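Local coordinates for trehalose-6-phosphate phosphatase (Candida albicans, PDB 5DXF), which is a member of glycosyltransferase family 20 with a GT-B fold of two Rossmann-like domains joined by a linker, at residues I299-E304 and F444-K449; T440-V445 and T465-A470; A425-I430 and K483-A488. All blocks are in the same frame, centred on the assembly; numbering follows the deposited sequence.

Contact 1: residues I299-E304 and F444-K449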
loop_
_atom_site.group_PDB
_atom_site.type_symbol
_atom_site.label_atom_id
_atom_site.label_comp_id
_atom_site.label_asym_id
_atom_site.label_seq_id
_atom_site.Cartn_x
_atom_site.Cartn_y
_atom_site.Cartn_z
ATOM N N ILE A 299 6.255 0.515 6.918
ATOM C CA ILE A 299 5.396 -0.573 7.363
ATOM C C ILE A 299 5.882 -1.938 6.910
ATOM O O ILE A 299 6.480 -2.076 5.852
ATOM C CB ILE A 299 3.945 -0.384 6.908
ATOM C CG1 ILE A 299 3.027 -1.302 7.705
ATOM C CG2 ILE A 299 3.810 -0.652 5.423
ATOM C CD1 ILE A 299 1.601 -0.819 7.762
ATOM N N GLY A 300 5.623 -2.942 7.736
ATOM C CA GLY A 300 6.001 -4.306 7.418
ATOM C C GLY A 300 4.773 -5.184 7.268
ATOM O O GLY A 300 3.660 -4.755 7.575
ATOM N N ILE A 301 4.994 -6.388 6.765
ATOM C CA ILE A 301 3.965 -7.412 6.639
ATOM C C ILE A 301 3.835 -8.295 7.873
ATOM O O ILE A 301 4.690 -8.294 8.738
ATOM C CB ILE A 301 4.179 -8.279 5.390
ATOM C CG1 ILE A 301 5.603 -8.791 5.316
ATOM C CG2 ILE A 301 3.894 -7.480 4.139
ATOM C CD1 ILE A 301 5.905 -9.502 4.020
ATOM N N ASP A 302 2.753 -9.054 7.943
ATOM C CA ASP A 302 2.596 -10.044 8.988
ATOM C C ASP A 302 3.295 -11.276 8.504
ATOM O O ASP A 302 2.714 -12.114 7.847
ATOM C CB ASP A 302 1.134 -10.366 9.188
ATOM C CG ASP A 302 0.907 -11.302 10.322
ATOM O OD1 ASP A 302 1.825 -12.074 10.639
ATOM O OD2 ASP A 302 -0.184 -11.254 10.907
ATOM N N THR A 303 4.572 -11.360 8.826
ATOM C CA THR A 303 5.439 -12.385 8.291
ATOM C C THR A 303 5.059 -13.794 8.692
ATOM O O THR A 303 5.141 -14.710 7.894
ATOM C CB THR A 303 6.881 -12.126 8.714
ATOM O OG1 THR A 303 7.186 -10.756 8.475
ATOM C CG2 THR A 303 7.809 -12.958 7.907
ATOM N N GLU A 304 4.671 -13.973 9.939
ATOM C CA GLU A 304 4.362 -15.318 10.435
ATOM C C GLU A 304 3.153 -15.918 9.722
ATOM O O GLU A 304 3.175 -17.095 9.356
ATOM C CB GLU A 304 4.144 -15.321 11.966
ATOM C CG GLU A 304 2.770 -14.859 12.493
ATOM C CD GLU A 304 2.512 -15.302 13.930
ATOM O OE1 GLU A 304 2.880 -16.447 14.274
ATOM O OE2 GLU A 304 1.944 -14.510 14.717
ATOM N N PHE A 444 6.758 -11.850 -1.563
ATOM C CA PHE A 444 7.524 -12.680 -2.487
ATOM C C PHE A 444 8.802 -13.197 -1.836
ATOM O O PHE A 444 9.136 -14.383 -1.955
ATOM C CB PHE A 444 7.861 -11.892 -3.755
ATOM C CG PHE A 444 8.890 -12.554 -4.632
ATOM C CD1 PHE A 444 8.523 -13.551 -5.523
ATOM C CD2 PHE A 444 10.224 -12.170 -4.572
ATOM C CE1 PHE A 444 9.466 -14.158 -6.336
ATOM C CE2 PHE A 444 11.173 -12.774 -5.379
ATOM C CZ PHE A 444 10.793 -13.768 -6.264
ATOM N N VAL A 445 9.518 -12.303 -1.158
ATOM C CA VAL A 445 10.758 -12.680 -0.489
ATOM C C VAL A 445 10.485 -13.761 0.555
ATOM O O VAL A 445 11.248 -14.723 0.668
ATOM C CB VAL A 445 11.450 -11.467 0.175
ATOM C CG1 VAL A 445 12.608 -11.921 1.042
ATOM C CG2 VAL A 445 11.941 -10.491 -0.881
ATOM N N ILE A 446 9.391 -13.614 1.305
ATOM C CA ILE A 446 9.001 -14.669 2.242
ATOM C C ILE A 446 8.745 -15.984 1.504
ATOM O O ILE A 446 9.211 -17.051 1.919
ATOM C CB ILE A 446 7.731 -14.308 3.044
ATOM C CG1 ILE A 446 7.988 -13.137 3.988
ATOM C CG2 ILE A 446 7.243 -15.513 3.835
ATOM C CD1 ILE A 446 6.798 -12.812 4.850
ATOM N N CYS A 447 8.011 -15.893 0.401
ATOM C CA CYS A 447 7.618 -17.068 -0.368
ATOM C C CYS A 447 8.793 -17.749 -1.058
ATOM O O CYS A 447 8.662 -18.873 -1.540
ATOM C CB CYS A 447 6.568 -16.689 -1.416
ATOM S SG CYS A 447 4.932 -16.314 -0.745
ATOM N N GLN A 448 9.935 -17.070 -1.112
ATOM C CA GLN A 448 11.092 -17.622 -1.807
ATOM C C GLN A 448 12.211 -18.090 -0.887
ATOM O O GLN A 448 13.307 -18.367 -1.361
ATOM C CB GLN A 448 11.659 -16.592 -2.787
ATOM C CG GLN A 448 10.779 -16.353 -3.988
ATOM C CD GLN A 448 10.527 -17.615 -4.782
ATOM O OE1 GLN A 448 11.386 -18.491 -4.867
ATOM N NE2 GLN A 448 9.343 -17.717 -5.371
ATOM N N LYS A 449 11.953 -18.187 0.413
ATOM C CA LYS A 449 13.021 -18.530 1.352
ATOM C C LYS A 449 13.616 -19.909 1.069
ATOM O O LYS A 449 14.816 -20.114 1.243
ATOM C CB LYS A 449 12.524 -18.459 2.806
ATOM C CG LYS A 449 11.941 -19.752 3.357
ATOM C CD LYS A 449 11.294 -19.548 4.723
ATOM C CE LYS A 449 12.206 -19.972 5.875
ATOM N NZ LYS A 449 11.482 -20.011 7.185
#
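T303 and I446 mark the closest backbone approach of the two segments, with their CA atoms 7.4 Å apart. I299-E304 runs as extended chain as far as D302, which forms an inverse gamma turn and takes the N-cap position of helix 303-311. F444-K449 instead carries the C-terminal part of helix 439-447 and the chain that leaves it; the N of Q448 bonds to the O of V445 at 3.2 Å. The start of one helix therefore meets the C-terminal part of another, where the chain enters the second Rossmann-like domain.

A single side chain bridges the gap. I446 reaches out with a nearly straight chain, and its CD1 ends between two partners on I299-E304. Against I301 the approach is tip to tip, CD1 of I446 lying 3.5 Å from CD1 of I301. The torsion of I301 that places CG1 between its own N and carbonyl carbon (chi1 50°) leaves this arm pointing at helix 439-447. T303 meets the same methyl with its CG2 branch, nominally 3.2 Å from CD1 of I446 at this resolution. With chi1 at -47°, this branch is anti to the backbone N, while OG1 stands beside N and is the more distant branch from I446.

Polar groups work around the apolar centre. OD1 of D302 bonds to the N of K305 and to NE2 of Q513, so the cap also ties the helix start to the C-terminal part of the chain. Beyond I446, K449 makes a salt bridge with E307 of helix 303-311 and bonds to the hydroxyl of Y504. I306 of helix 303-311 touches both isoleucines. No hydrogen bond crosses between the two segments, so the contact rests on the burial of apolar side chains around CD1 of I446.

Contact 2: residues T440-V445 and T465-A470; sequences TSLEFV and TVLKDA
L442 and L467 meet in the C-terminal Rossmann-like domain of the GT-B fold, where helix 439-447 forms the connection of a beta-alpha-beta crossover between parallel strands 428-430 and 455-458. The loop that follows the second of these strands folds back over the helix, and L467 points inward from it and makes the close contacts.

The first shell is wholly apolar. CD1 of L467 lies 3.8 Å from CD2 of L442, and the two leucines cross obliquely. One turn along the helix, CG2 of V445 comes to 4.4 Å from the same CD1, so this one methyl touches residues i and i+3 of the helix. Both leucines have CG beside the backbone N and opposite the carbonyl carbon (chi1 -51° for L442, -54° for L467). In L442 this swings the methyl-bearing end of the side chain over to the loop, although its CB is not directed there.

In the next shell, V507 of helix 493-509 touches both leucines and packs against the pair. E500 of the same helix touches V445, and L455 of strand 455-458 lies against S441 and V445, joining this face of helix 439-447 to the sheet. All three side chains that make the contact are buried, whereas K468 and D469, the middle of the turn, are exposed.

Backbone bonds set both partners. In the helix, F444 N bonds to T440 O and V445 N to S441 O. In the loop, L467 is the centre of an inverse gamma turn, closed by a weak bond of 3.2 Å from the N of K468 to the O of V466. L467 also begins a type I beta turn, in which the N of A470 bonds to the O of L467 at 3.2 Å.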
loop_
_atom_site.group_PDB
_atom_site.type_symbol
_atom_site.label_atom_id
_atom_site.label_comp_id
_atom_site.label_asym_id
_atom_site.label_seq_id
_atom_site.Cartn_x
_atom_site.Cartn_y
_atom_site.Cartn_z
ATOM N N THR A 440 3.933 -6.645 -2.101
ATOM C CA THR A 440 4.129 -7.821 -2.941
ATOM C C THR A 440 5.580 -8.303 -2.952
ATOM O O THR A 440 5.835 -9.505 -2.964
ATOM C CB THR A 440 3.674 -7.539 -4.389
ATOM O OG1 THR A 440 2.296 -7.146 -4.387
ATOM C CG2 THR A 440 3.842 -8.772 -5.267
ATOM N N SER A 441 6.525 -7.367 -2.940
ATOM C CA SER A 441 7.942 -7.720 -2.932
ATOM C C SER A 441 8.324 -8.458 -1.653
ATOM O O SER A 441 8.991 -9.494 -1.699
ATOM C CB SER A 441 8.807 -6.468 -3.097
ATOM O OG SER A 441 8.483 -5.491 -2.123
ATOM N N LEU A 442 7.896 -7.917 -0.517
ATOM C CA LEU A 442 8.151 -8.526 0.783
ATOM C C LEU A 442 7.538 -9.926 0.867
ATOM O O LEU A 442 8.217 -10.898 1.236
ATOM C CB LEU A 442 7.598 -7.636 1.896
ATOM C CG LEU A 442 7.994 -6.157 1.867
ATOM C CD1 LEU A 442 7.225 -5.371 2.921
ATOM C CD2 LEU A 442 9.492 -5.998 2.065
ATOM N N GLU A 443 6.257 -10.020 0.517
ATOM C CA GLU A 443 5.564 -11.308 0.480
ATOM C C GLU A 443 6.288 -12.318 -0.410
ATOM O O GLU A 443 6.421 -13.491 -0.054
ATOM C CB GLU A 443 4.123 -11.125 0.002
ATOM C CG GLU A 443 3.147 -10.793 1.118
ATOM C CD GLU A 443 1.880 -10.129 0.618
ATOM O OE1 GLU A 443 0.948 -9.939 1.429
ATOM O OE2 GLU A 443 1.817 -9.789 -0.582
ATOM N N PHE A 444 6.758 -11.850 -1.563
ATOM C CA PHE A 444 7.524 -12.680 -2.487
ATOM C C PHE A 444 8.802 -13.197 -1.836
ATOM O O PHE A 444 9.136 -14.383 -1.955
ATOM C CB PHE A 444 7.861 -11.892 -3.755
ATOM C CG PHE A 444 8.890 -12.554 -4.632
ATOM C CD1 PHE A 444 8.523 -13.551 -5.523
ATOM C CD2 PHE A 444 10.224 -12.170 -4.572
ATOM C CE1 PHE A 444 9.466 -14.158 -6.336
ATOM C CE2 PHE A 444 11.173 -12.774 -5.379
ATOM C CZ PHE A 444 10.793 -13.768 -6.264
ATOM N N VAL A 445 9.518 -12.303 -1.158
ATOM C CA VAL A 445 10.758 -12.680 -0.489
ATOM C C VAL A 445 10.485 -13.761 0.555
ATOM O O VAL A 445 11.248 -14.723 0.668
ATOM C CB VAL A 445 11.450 -11.467 0.175
ATOM C CG1 VAL A 445 12.608 -11.921 1.042
ATOM C CG2 VAL A 445 11.941 -10.491 -0.881
ATOM N N THR A 465 14.061 1.360 -0.147
ATOM C CA THR A 465 14.623 1.951 1.063
ATOM C C THR A 465 15.001 0.898 2.102
ATOM O O THR A 465 16.022 1.040 2.787
ATOM C CB THR A 465 13.646 2.967 1.695
ATOM O OG1 THR A 465 13.687 4.193 0.952
ATOM C CG2 THR A 465 14.002 3.250 3.148
ATOM N N VAL A 466 14.209 -0.165 2.217
ATOM C CA VAL A 466 14.484 -1.162 3.250
ATOM C C VAL A 466 15.294 -2.347 2.721
ATOM O O VAL A 466 16.201 -2.829 3.401
ATOM C CB VAL A 466 13.173 -1.678 3.911
ATOM C CG1 VAL A 466 12.366 -0.501 4.434
ATOM C CG2 VAL A 466 12.335 -2.514 2.946
ATOM N N LEU A 467 14.991 -2.796 1.504
ATOM C CA LEU A 467 15.690 -3.929 0.906
ATOM C C LEU A 467 16.841 -3.436 0.034
ATOM O O LEU A 467 16.818 -3.591 -1.189
ATOM C CB LEU A 467 14.722 -4.795 0.089
ATOM C CG LEU A 467 13.469 -5.298 0.815
ATOM C CD1 LEU A 467 12.684 -6.251 -0.070
ATOM C CD2 LEU A 467 13.818 -5.962 2.140
ATOM N N LYS A 468 17.849 -2.848 0.674
ATOM C CA LYS A 468 18.975 -2.237 -0.028
ATOM C C LYS A 468 19.772 -3.226 -0.875
ATOM O O LYS A 468 20.274 -2.874 -1.942
ATOM C CB LYS A 468 19.913 -1.548 0.973
ATOM C CG LYS A 468 19.499 -0.133 1.351
ATOM C CD LYS A 468 20.619 0.595 2.084
ATOM C CE LYS A 468 20.678 0.205 3.553
ATOM N NZ LYS A 468 22.046 0.399 4.117
ATOM N N ASP A 469 19.881 -4.462 -0.403
ATOM C CA ASP A 469 20.718 -5.463 -1.061
ATOM C C ASP A 469 20.059 -6.096 -2.287
ATOM O O ASP A 469 20.710 -6.819 -3.041
ATOM C CB ASP A 469 21.105 -6.557 -0.063
ATOM C CG ASP A 469 22.225 -6.128 0.865
ATOM O OD1 ASP A 469 23.282 -5.698 0.357
ATOM O OD2 ASP A 469 22.046 -6.216 2.098
ATOM N N ALA A 470 18.774 -5.826 -2.485
ATOM C CA ALA A 470 18.050 -6.373 -3.628
ATOM C C ALA A 470 18.591 -5.812 -4.936
ATOM O O ALA A 470 19.137 -4.708 -4.967
ATOM C CB ALA A 470 16.560 -6.079 -3.508
#

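Contact 3: residues A425-I430 and K483-A488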
loop_
_atom_site.group_PDB
_atom_site.type_symbol
_atom_site.label_atom_id
_atom_site.label_comp_id
_atom_site.label_asym_id
_atom_site.label_seq_id
_atom_site.Cartn_x
_atom_site.Cartn_y
_atom_site.Cartn_z
ATOM N N ALA A 425 7.159 -18.767 -8.648
ATOM C CA ALA A 425 7.867 -17.744 -9.413
ATOM C C ALA A 425 9.380 -17.958 -9.455
ATOM O O ALA A 425 10.013 -18.217 -8.429
ATOM C CB ALA A 425 7.559 -16.374 -8.850
ATOM N N ASP A 426 9.951 -17.875 -10.647
ATOM C CA ASP A 426 11.385 -17.880 -10.812
ATOM C C ASP A 426 11.921 -16.453 -10.785
ATOM O O ASP A 426 13.113 -16.228 -10.679
ATOM C CB ASP A 426 11.765 -18.575 -12.118
ATOM C CG ASP A 426 11.315 -20.028 -12.166
ATOM O OD1 ASP A 426 11.880 -20.867 -11.431
ATOM O OD2 ASP A 426 10.396 -20.332 -12.947
ATOM N N LEU A 427 11.015 -15.490 -10.892
ATOM C CA LEU A 427 11.374 -14.082 -10.849
ATOM C C LEU A 427 10.253 -13.231 -10.282
ATOM O O LEU A 427 9.092 -13.552 -10.424
ATOM C CB LEU A 427 11.718 -13.585 -12.247
ATOM C CG LEU A 427 12.764 -12.488 -12.388
ATOM C CD1 LEU A 427 12.515 -11.672 -13.632
ATOM C CD2 LEU A 427 12.808 -11.583 -11.179
ATOM N N ALA A 428 10.614 -12.131 -9.656
ATOM C CA ALA A 428 9.661 -11.133 -9.268
ATOM C C ALA A 428 10.173 -9.838 -9.847
ATOM O O ALA A 428 11.352 -9.567 -9.779
ATOM C CB ALA A 428 9.569 -11.044 -7.767
ATOM N N LEU A 429 9.293 -9.054 -10.444
ATOM C CA LEU A 429 9.693 -7.768 -11.013
ATOM C C LEU A 429 8.773 -6.654 -10.523
ATOM O O LEU A 429 7.580 -6.643 -10.824
ATOM C CB LEU A 429 9.698 -7.823 -12.548
ATOM C CG LEU A 429 10.195 -6.593 -13.318
ATOM C CD1 LEU A 429 11.491 -6.070 -12.715
ATOM C CD2 LEU A 429 10.384 -6.923 -14.798
ATOM N N ILE A 430 9.335 -5.725 -9.757
ATOM C CA ILE A 430 8.586 -4.561 -9.292
ATOM C C ILE A 430 9.109 -3.309 -9.987
ATOM O O ILE A 430 10.289 -2.982 -9.868
ATOM C CB ILE A 430 8.682 -4.392 -7.761
ATOM C CG1 ILE A 430 8.314 -5.699 -7.052
ATOM C CG2 ILE A 430 7.806 -3.244 -7.285
ATOM C CD1 ILE A 430 6.961 -6.248 -7.451
ATOM N N LYS A 483 18.345 -6.125 -19.629
ATOM C CA LYS A 483 19.660 -6.600 -19.203
ATOM C C LYS A 483 19.615 -7.196 -17.797
ATOM O O LYS A 483 20.193 -8.256 -17.538
ATOM C CB LYS A 483 20.679 -5.458 -19.253
ATOM C CG LYS A 483 21.122 -5.052 -20.653
ATOM C CD LYS A 483 21.781 -3.679 -20.633
ATOM C CE LYS A 483 22.880 -3.568 -21.675
ATOM N NZ LYS A 483 22.381 -3.833 -23.051
ATOM N N THR A 484 18.912 -6.513 -16.898
ATOM C CA THR A 484 18.794 -6.940 -15.509
ATOM C C THR A 484 18.044 -8.261 -15.389
ATOM O O THR A 484 18.427 -9.123 -14.606
ATOM C CB THR A 484 18.078 -5.883 -14.653
ATOM O OG1 THR A 484 18.703 -4.606 -14.838
ATOM C CG2 THR A 484 18.138 -6.261 -13.184
ATOM N N ILE A 485 16.973 -8.407 -16.161
ATOM C CA ILE A 485 16.196 -9.643 -16.167
ATOM C C ILE A 485 17.062 -10.810 -16.636
ATOM O O ILE A 485 17.073 -11.880 -16.013
ATOM C CB ILE A 485 14.945 -9.513 -17.063
ATOM C CG1 ILE A 485 13.903 -8.610 -16.396
ATOM C CG2 ILE A 485 14.342 -10.875 -17.349
ATOM C CD1 ILE A 485 12.802 -8.163 -17.331
ATOM N N ASN A 486 17.801 -10.596 -17.723
ATOM C CA ASN A 486 18.737 -11.614 -18.196
ATOM C C ASN A 486 19.765 -11.980 -17.125
ATOM O O ASN A 486 20.055 -13.160 -16.912
ATOM C CB ASN A 486 19.449 -11.151 -19.469
ATOM C CG ASN A 486 20.433 -12.184 -19.994
ATOM O OD1 ASN A 486 20.038 -13.191 -20.581
ATOM N ND2 ASN A 486 21.721 -11.936 -19.784
ATOM N N ASP A 487 20.306 -10.968 -16.451
ATOM C CA ASP A 487 21.296 -11.185 -15.396
ATOM C C ASP A 487 20.734 -11.985 -14.225
ATOM O O ASP A 487 21.405 -12.866 -13.689
ATOM C CB ASP A 487 21.832 -9.850 -14.883
ATOM C CG ASP A 487 22.834 -9.220 -15.827
ATOM O OD1 ASP A 487 22.997 -9.725 -16.956
ATOM O OD2 ASP A 487 23.456 -8.208 -15.437
ATOM N N ALA A 488 19.506 -11.667 -13.831
ATOM C CA ALA A 488 18.869 -12.303 -12.685
ATOM C C ALA A 488 18.490 -13.743 -12.993
ATOM O O ALA A 488 18.574 -14.612 -12.124
ATOM C CB ALA A 488 17.644 -11.515 -12.256
#
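L429 carries its CG anti to the backbone N (chi1 -175°), which extends the side chain from strand 428-430 toward helix 478-489. I485 answers with CG1 beside its N (chi1 -72°) and CD1 nearly fully extended (chi2 166°), a shape that brings its far end over to the strand although its CB points past it. The two side chains meet at about a right angle, with CD2 of L429 3.7 Å from CD1 of I485.

The other branch of I485 has a different partner. CG2, on the opposite side of CB from N, faces CD1 of L427 at 4.2 Å. I485 thus forks between two leucines two residues apart in A425-I430, its long arm to L429 and its short one to L427. A488, one helical turn further on, directs its methyl to the same side, and its CA is 7.9 Å from that of L427. I485 carries this helix-on-sheet contact. No hydrogen bond crosses between the segments, and the three touching side chains are buried.

The polar residues that flank I485 turn elsewhere. OG1 of T484 bonds back to the O of G480, and OD1 of N486 receives a bond from NE1 of W363.

Strand 428-430 is covered on both faces. L427 and L429 serve helix 478-489, while A428 and I430 point to the other side, where F444 and S441 of helix 439-447 lie, so the sheet sits between two helical layers as in other Rossmann-like domains. Backbone bonds join A428 and I430 to I456 of strand 455-458, L427 bonds to V335 of strand 332-339, and T484 and A488 extend the helix packing to I471 of strand 471-473.

From the N terminus, the chain completes the large mixed sheet, passes through 299-304 into the second domain, and returns some 140 residues later at 444-449 to close contact 1, the longest loop. Before that return it lays down 425-430, which finds its partner only at 483-488, so contacts 1 and 3 cross. Contact 2 closes a short loop between 440-445 and 465-470 and is nested within contact 3. Helix 439-447 is the common element: F444 and V445 belong to both contacts 1 and 2, L442 touches I301, and F444 reaches A425. The three contacts thereby connect the interdomain linker, helix 439-447, the loop 465-470, the three-stranded sheet and helix 478-489 on its other face.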